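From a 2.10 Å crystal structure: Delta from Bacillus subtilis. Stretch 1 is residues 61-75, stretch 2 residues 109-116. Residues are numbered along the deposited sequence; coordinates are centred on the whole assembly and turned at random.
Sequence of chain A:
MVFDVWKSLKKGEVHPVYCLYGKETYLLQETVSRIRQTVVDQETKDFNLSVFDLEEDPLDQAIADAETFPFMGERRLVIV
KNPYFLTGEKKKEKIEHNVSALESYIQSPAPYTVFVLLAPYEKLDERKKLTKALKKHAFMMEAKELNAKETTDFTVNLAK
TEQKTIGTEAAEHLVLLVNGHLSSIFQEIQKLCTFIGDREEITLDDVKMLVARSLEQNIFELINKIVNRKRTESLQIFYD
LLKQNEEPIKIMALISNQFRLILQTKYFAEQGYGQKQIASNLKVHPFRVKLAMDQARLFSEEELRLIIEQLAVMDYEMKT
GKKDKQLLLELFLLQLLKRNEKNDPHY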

ATOM      1  N   GLN A  61      25.653  -5.685  14.819  1.00 50.95           N
ATOM      2  CA  GLN A  61      25.349  -4.591  15.733  1.00 48.66           C
ATOM      3  C   GLN A  61      23.893  -4.690  16.202  1.00 49.39           C
ATOM      4  O   GLN A  61      23.587  -4.426  17.363  1.00 47.50           O
ATOM      5  CB  GLN A  61      25.632  -3.230  15.084  1.00 55.71           C
ATOM      6  CG  GLN A  61      25.599  -2.059  16.064  1.00 66.17           C
ATOM      7  CD  GLN A  61      26.577  -2.221  17.235  1.00 71.97           C
ATOM      8  OE1 GLN A  61      27.726  -1.769  17.169  1.00 78.13           O
ATOM      9  NE2 GLN A  61      26.117  -2.857  18.317  1.00 58.65           N
ATOM     10  N   ALA A  62      23.012  -5.080  15.284  1.00 43.32           N
ATOM     11  CA  ALA A  62      21.617  -5.345  15.604  1.00 40.64           C
ATOM     12  C   ALA A  62      21.522  -6.446  16.650  1.00 42.81           C
ATOM     13  O   ALA A  62      20.793  -6.316  17.623  1.00 46.64           O
ATOM     14  CB  ALA A  62      20.847  -5.731  14.349  1.00 39.53           C
ATOM     15  N   ILE A  63      22.276  -7.522  16.465  1.00 44.89           N
ATOM     16  CA  ILE A  63      22.287  -8.598  17.458  1.00 47.54           C
ATOM     17  C   ILE A  63      22.897  -8.168  18.795  1.00 52.96           C
ATOM     18  O   ILE A  63      22.412  -8.564  19.868  1.00 44.44           O
ATOM     19  CB  ILE A  63      23.000  -9.862  16.934  1.00 53.42           C
ATOM     20  CG1 ILE A  63      22.261 -10.419  15.708  1.00 58.37           C
ATOM     21  CG2 ILE A  63      23.115 -10.922  18.036  1.00 44.53           C
ATOM     22  CD1 ILE A  63      23.041 -11.482  14.952  1.00 59.38           C
ATOM     23  N   ALA A  64      23.955  -7.361  18.746  1.00 48.12           N
ATOM     24  CA  ALA A  64      24.589  -6.895  19.977  1.00 47.09           C
ATOM     25  C   ALA A  64      23.618  -6.004  20.752  1.00 43.56           C
ATOM     26  O   ALA A  64      23.535  -6.067  21.985  1.00 39.29           O
ATOM     27  CB  ALA A  64      25.908  -6.145  19.676  1.00 49.84           C
ATOM     28  N   ASP A  65      22.876  -5.174  20.028  1.00 33.60           N
ATOM     29  CA  ASP A  65      21.798  -4.412  20.663  1.00 45.52           C
ATOM     30  C   ASP A  65      20.747  -5.320  21.296  1.00 40.34           C
ATOM     31  O   ASP A  65      20.285  -5.070  22.411  1.00 42.40           O
ATOM     32  CB  ASP A  65      21.113  -3.475  19.663  1.00 42.20           C
ATOM     33  CG  ASP A  65      21.824  -2.136  19.538  1.00 65.89           C
ATOM     34  OD1 ASP A  65      23.074  -2.127  19.434  1.00 71.53           O
ATOM     35  OD2 ASP A  65      21.131  -1.094  19.560  1.00 68.41           O
ATOM     36  N   ALA A  66      20.365  -6.364  20.574  1.00 40.19           N
ATOM     37  CA  ALA A  66      19.277  -7.231  21.021  1.00 36.73           C
ATOM     38  C   ALA A  66      19.693  -7.926  22.310  1.00 44.71           C
ATOM     39  O   ALA A  66      18.866  -8.239  23.166  1.00 36.78           O
ATOM     40  CB  ALA A  66      18.954  -8.237  19.959  1.00 33.27           C
ATOM     41  N   GLU A  67      20.997  -8.136  22.463  1.00 46.84           N
ATOM     42  CA  GLU A  67      21.490  -8.845  23.627  1.00 46.47           C
ATOM     43  C   GLU A  67      21.842  -7.930  24.798  1.00 48.93           C
ATOM     44  O   GLU A  67      22.384  -8.371  25.799  1.00 54.17           O
ATOM     45  CB  GLU A  67      22.612  -9.806  23.236  1.00 44.27           C
ATOM     46  CG  GLU A  67      22.055 -11.206  22.990  1.00 54.30           C
ATOM     47  CD  GLU A  67      22.872 -12.020  22.012  1.00 66.57           C
ATOM     48  OE1 GLU A  67      23.941 -11.532  21.574  1.00 65.07           O
ATOM     49  OE2 GLU A  67      22.439 -13.151  21.684  1.00 67.41           O
ATOM     50  N   THR A  68      21.489  -6.657  24.675  1.00 52.43           N
ATOM     51  CA  THR A  68      21.674  -5.695  25.755  1.00 44.07           C
ATOM     52  C   THR A  68      20.408  -5.626  26.599  1.00 43.07           C
ATOM     53  O   THR A  68      19.302  -5.610  26.054  1.00 45.91           O
ATOM     54  CB  THR A  68      21.938  -4.292  25.183  1.00 52.16           C
ATOM     55  OG1 THR A  68      23.098  -4.332  24.349  1.00 54.40           O
ATOM     56  CG2 THR A  68      22.161  -3.284  26.301  1.00 63.60           C
ATOM     57  N   PHE A  69      20.559  -5.589  27.920  1.00 43.07           N
ATOM     58  CA  PHE A  69      19.422  -5.372  28.805  1.00 40.36           C
ATOM     59  C   PHE A  69      18.730  -4.064  28.450  1.00 46.89           C
ATOM     60  O   PHE A  69      19.381  -3.103  28.040  1.00 48.07           O
ATOM     61  CB  PHE A  69      19.857  -5.310  30.274  1.00 41.70           C
ATOM     62  CG  PHE A  69      20.444  -6.588  30.793  1.00 63.15           C
ATOM     63  CD1 PHE A  69      20.121  -7.804  30.214  1.00 67.39           C
ATOM     64  CD2 PHE A  69      21.321  -6.572  31.872  1.00 76.61           C
ATOM     65  CE1 PHE A  69      20.664  -8.987  30.694  1.00 74.59           C
ATOM     66  CE2 PHE A  69      21.866  -7.749  32.359  1.00 82.35           C
ATOM     67  CZ  PHE A  69      21.533  -8.960  31.767  1.00 80.43           C
ATOM     68  N   PRO A  70      17.403  -4.014  28.623  1.00 43.07           N
ATOM     69  CA  PRO A  70      16.740  -2.718  28.496  1.00 44.35           C
ATOM     70  C   PRO A  70      17.277  -1.753  29.545  1.00 49.05           C
ATOM     71  O   PRO A  70      17.788  -2.139  30.610  1.00 45.25           O
ATOM     72  CB  PRO A  70      15.266  -3.037  28.784  1.00 46.66           C
ATOM     73  CG  PRO A  70      15.147  -4.522  28.647  1.00 46.68           C
ATOM     74  CD  PRO A  70      16.478  -5.079  29.039  1.00 42.25           C
ATOM     75  N   PHE A  71      17.157  -0.475  29.243  1.00 49.77           N
ATOM     76  CA  PHE A  71      17.668   0.525  30.145  1.00 48.86           C
ATOM     77  C   PHE A  71      16.500   1.252  30.777  1.00 47.52           C
ATOM     78  O   PHE A  71      15.747   1.950  30.092  1.00 50.24           O
ATOM     79  CB  PHE A  71      18.602   1.482  29.393  1.00 46.47           C
ATOM     80  CG  PHE A  71      19.130   2.604  30.238  1.00 47.54           C
ATOM     81  CD1 PHE A  71      19.948   2.348  31.320  1.00 47.00           C
ATOM     82  CD2 PHE A  71      18.812   3.917  29.939  1.00 54.95           C
ATOM     83  CE1 PHE A  71      20.433   3.374  32.090  1.00 55.41           C
ATOM     84  CE2 PHE A  71      19.305   4.954  30.706  1.00 52.54           C
ATOM     85  CZ  PHE A  71      20.110   4.682  31.783  1.00 54.37           C
ATOM     86  N   MET A  72      16.354   1.075  32.086  1.00 49.31           N
ATOM     87  CA  MET A  72      15.258   1.682  32.831  1.00 52.74           C
ATOM     88  C   MET A  72      13.933   1.416  32.136  1.00 55.57           C
ATOM     89  O   MET A  72      13.113   2.318  31.957  1.00 57.44           O
ATOM     90  CB  MET A  72      15.493   3.178  33.000  1.00 58.73           C
ATOM     91  CG  MET A  72      16.728   3.486  33.844  1.00 53.69           C
ATOM     92  SD  MET A  72      17.085   5.236  33.999  1.00 92.43           S
ATOM     93  CE  MET A  72      18.482   5.185  35.118  1.00275.15           C
ATOM     94  N   GLY A  73      13.748   0.161  31.741  1.00 49.72           N
ATOM     95  CA  GLY A  73      12.549  -0.274  31.057  1.00 52.41           C
ATOM     96  C   GLY A  73      12.462  -1.778  31.174  1.00 60.03           C
ATOM     97  O   GLY A  73      13.441  -2.424  31.552  1.00 62.67           O
ATOM     98  N   GLU A  74      11.300  -2.335  30.852  1.00 62.38           N
ATOM     99  CA  GLU A  74      11.086  -3.773  30.954  1.00 61.70           C
ATOM    100  C   GLU A  74      11.559  -4.472  29.690  1.00 51.25           C
ATOM    101  O   GLU A  74      12.029  -5.603  29.734  1.00 53.12           O
ATOM    102  CB  GLU A  74       9.603  -4.088  31.196  1.00 60.67           C
ATOM    103  N   ARG A  75      11.431  -3.792  28.559  1.00 44.48           N
ATOM    104  CA  ARG A  75      11.747  -4.405  27.280  1.00 39.03           C
ATOM    105  C   ARG A  75      12.464  -3.447  26.356  1.00 40.08           C
ATOM    106  O   ARG A  75      12.352  -2.230  26.480  1.00 45.69           O
ATOM    107  CB  ARG A  75      10.479  -4.913  26.576  1.00 47.31           C
ATOM    108  CG  ARG A  75       9.990  -6.284  27.028  1.00 51.94           C
ATOM    109  CD  ARG A  75       9.405  -7.024  25.852  1.00 54.59           C
ATOM    110  NE  ARG A  75       8.552  -8.155  26.212  1.00 61.11           N
ATOM    111  CZ  ARG A  75       7.284  -8.043  26.600  1.00 64.90           C
ATOM    112  NH1 ARG A  75       6.715  -6.846  26.704  1.00 67.30           N
ATOM    113  NH2 ARG A  75       6.589  -9.128  26.905  1.00 68.33           N
ATOM    114  N   PRO A 109      16.734 -16.293  21.680  1.00 43.33           N
ATOM    115  CA  PRO A 109      16.746 -14.823  21.658  1.00 38.79           C
ATOM    116  C   PRO A 109      16.729 -14.258  23.070  1.00 40.93           C
ATOM    117  O   PRO A 109      16.487 -15.004  24.015  1.00 36.40           O
ATOM    118  CB  PRO A 109      15.448 -14.480  20.911  1.00 32.89           C
ATOM    119  CG  PRO A 109      14.508 -15.616  21.306  1.00 34.29           C
ATOM    120  CD  PRO A 109      15.390 -16.848  21.420  1.00 37.19           C
ATOM    121  N   ALA A 110      16.994 -12.964  23.218  1.00 37.55           N
ATOM    122  CA  ALA A 110      17.048 -12.371  24.553  1.00 37.90           C
ATOM    123  C   ALA A 110      15.627 -12.121  25.035  1.00 37.07           C
ATOM    124  O   ALA A 110      14.841 -11.500  24.329  1.00 38.20           O
ATOM    125  CB  ALA A 110      17.839 -11.080  24.536  1.00 31.93           C
ATOM    126  N   PRO A 111      15.295 -12.600  26.241  1.00 41.72           N
ATOM    127  CA  PRO A 111      13.891 -12.582  26.672  1.00 42.41           C
ATOM    128  C   PRO A 111      13.365 -11.163  26.890  1.00 45.17           C
ATOM    129  O   PRO A 111      12.154 -10.914  26.857  1.00 38.99           O
ATOM    130  CB  PRO A 111      13.925 -13.365  27.982  1.00 46.52           C
ATOM    131  CG  PRO A 111      15.333 -13.179  28.505  1.00 44.66           C
ATOM    132  CD  PRO A 111      16.203 -13.129  27.279  1.00 40.96           C
ATOM    133  N   TYR A 112      14.288 -10.230  27.080  1.00 41.09           N
ATOM    134  CA  TYR A 112      13.942  -8.846  27.377  1.00 41.92           C
ATOM    135  C   TYR A 112      13.887  -7.973  26.119  1.00 36.73           C
ATOM    136  O   TYR A 112      13.617  -6.777  26.186  1.00 45.37           O
ATOM    137  CB  TYR A 112      14.972  -8.287  28.353  1.00 50.08           C
ATOM    138  CG  TYR A 112      16.392  -8.722  28.021  1.00 55.66           C
ATOM    139  CD1 TYR A 112      17.121  -8.103  27.005  1.00 55.30           C
ATOM    140  CD2 TYR A 112      17.001  -9.760  28.727  1.00 64.72           C
ATOM    141  CE1 TYR A 112      18.426  -8.505  26.718  1.00 69.41           C
ATOM    142  CE2 TYR A 112      18.296 -10.171  28.448  1.00 69.64           C
ATOM    143  CZ  TYR A 112      19.007  -9.544  27.447  1.00 75.17           C
ATOM    144  OH  TYR A 112      20.297  -9.966  27.189  1.00 72.13           O
ATOM    145  N   THR A 113      14.154  -8.588  24.976  1.00 30.57           N
ATOM    146  CA  THR A 113      14.163  -7.896  23.694  1.00 32.29           C
ATOM    147  C   THR A 113      13.023  -8.389  22.807  1.00 33.15           C
ATOM    148  O   THR A 113      12.739  -9.589  22.747  1.00 35.37           O
ATOM    149  CB  THR A 113      15.509  -8.131  22.951  1.00 31.27           C
ATOM    150  OG1 THR A 113      16.555  -7.433  23.626  1.00 36.27           O
ATOM    151  CG2 THR A 113      15.441  -7.656  21.504  1.00 33.22           C
ATOM    152  N   VAL A 114      12.356  -7.460  22.142  1.00 28.34           N
ATOM    153  CA  VAL A 114      11.495  -7.805  21.012  1.00 28.03           C
ATOM    154  C   VAL A 114      12.241  -7.482  19.715  1.00 36.36           C
ATOM    155  O   VAL A 114      12.546  -6.318  19.419  1.00 37.75           O
ATOM    156  CB  VAL A 114      10.142  -7.059  21.064  1.00 31.93           C
ATOM    157  CG1 VAL A 114       9.272  -7.432  19.842  1.00 26.86           C
ATOM    158  CG2 VAL A 114       9.433  -7.354  22.401  1.00 31.80           C
ATOM    159  N   PHE A 115      12.544  -8.531  18.958  1.00 31.64           N
ATOM    160  CA  PHE A 115      13.347  -8.441  17.735  1.00 28.87           C
ATOM    161  C   PHE A 115      12.425  -8.604  16.516  1.00 35.04           C
ATOM    162  O   PHE A 115      11.796  -9.661  16.337  1.00 34.90           O
ATOM    163  CB  PHE A 115      14.385  -9.566  17.755  1.00 28.48           C
ATOM    164  CG  PHE A 115      15.446  -9.456  16.700  1.00 39.76           C
ATOM    165  CD1 PHE A 115      15.250 -10.012  15.435  1.00 41.25           C
ATOM    166  CD2 PHE A 115      16.665  -8.827  16.978  1.00 36.10           C
ATOM    167  CE1 PHE A 115      16.243  -9.923  14.456  1.00 40.38           C
ATOM    168  CE2 PHE A 115      17.652  -8.740  16.012  1.00 38.27           C
ATOM    169  CZ  PHE A 115      17.444  -9.291  14.749  1.00 35.98           C
ATOM    170  N   VAL A 116      12.336  -7.570  15.686  1.00 34.49           N
ATOM    171  CA  VAL A 116      11.470  -7.619  14.508  1.00 34.19           C
ATOM    172  C   VAL A 116      12.253  -7.535  13.193  1.00 37.09           C
ATOM    173  O   VAL A 116      12.975  -6.568  12.928  1.00 34.26           O
ATOM    174  CB  VAL A 116      10.391  -6.520  14.546  1.00 41.02           C
ATOM    175  CG1 VAL A 116       9.770  -6.430  15.936  1.00 28.88           C
ATOM    176  CG2 VAL A 116      10.993  -5.197  14.198  1.00 65.14           C
TER
HETATM  177  O   HOH W   1      10.668 -10.422  24.713  1.00 34.84           O

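The last turns of a helix (Gln61 to Ala66) and the loop that follows pack against a type I turn (Ala110 to Thr113) and the strand it leads into; helix and strand run roughly antiparallel, at 155°, with axes 9.7 Å apart at closest. Both direct hydrogen bonds between the stretches form where the helix ends. Within it, Asp65 N and Ala66 N still reach the carbonyls of Gln61 and Ala62, and Glu67 N bonds to Ile63 O at 3.0 Å, but Glu67 then leaves helical geometry, and carbonyls near the end take side-chain donors. Thr68 OG1 donates a hydrogen bond to Ala64 O (3.0 Å). From the other stretch, Thr113 OG1 donates to Ala66 O in a very short bond of 2.5 Å, and Tyr112 OH donates to Glu67 O at 3.0 Å, so two successive carbonyls are satisfied by two successive side chains. The turn holds itself with Thr113 N to Ala110 O, 3.1 Å.

Tyr112 is the most covered residue of the contact. Phe69 presents its ring edge to the tyrosine face, with centroids 5.0 Å apart and planes at 85°; Phe69 CA also sits over the tyrosine ring, 4.3 Å from its centroid, in a CH-pi contact. Pro70 CD packs on Tyr112 CB at 3.6 Å. Deeper in, Ala66 CB meets the edge of the buried Phe115 ring, 3.8 Å from CD2.

At the C-terminal end of the first stretch, Arg75 CA makes a CA-H...O contact with Tyr112 O (3.2 Å), while Arg75 CD lies 3.5 Å from Val114 CG2. One water joins the stretches: it donates to Pro111 O (2.7 Å) and Thr113 O (3.0 Å) and accepts a weak bond from Arg75 NE (3.4 Å).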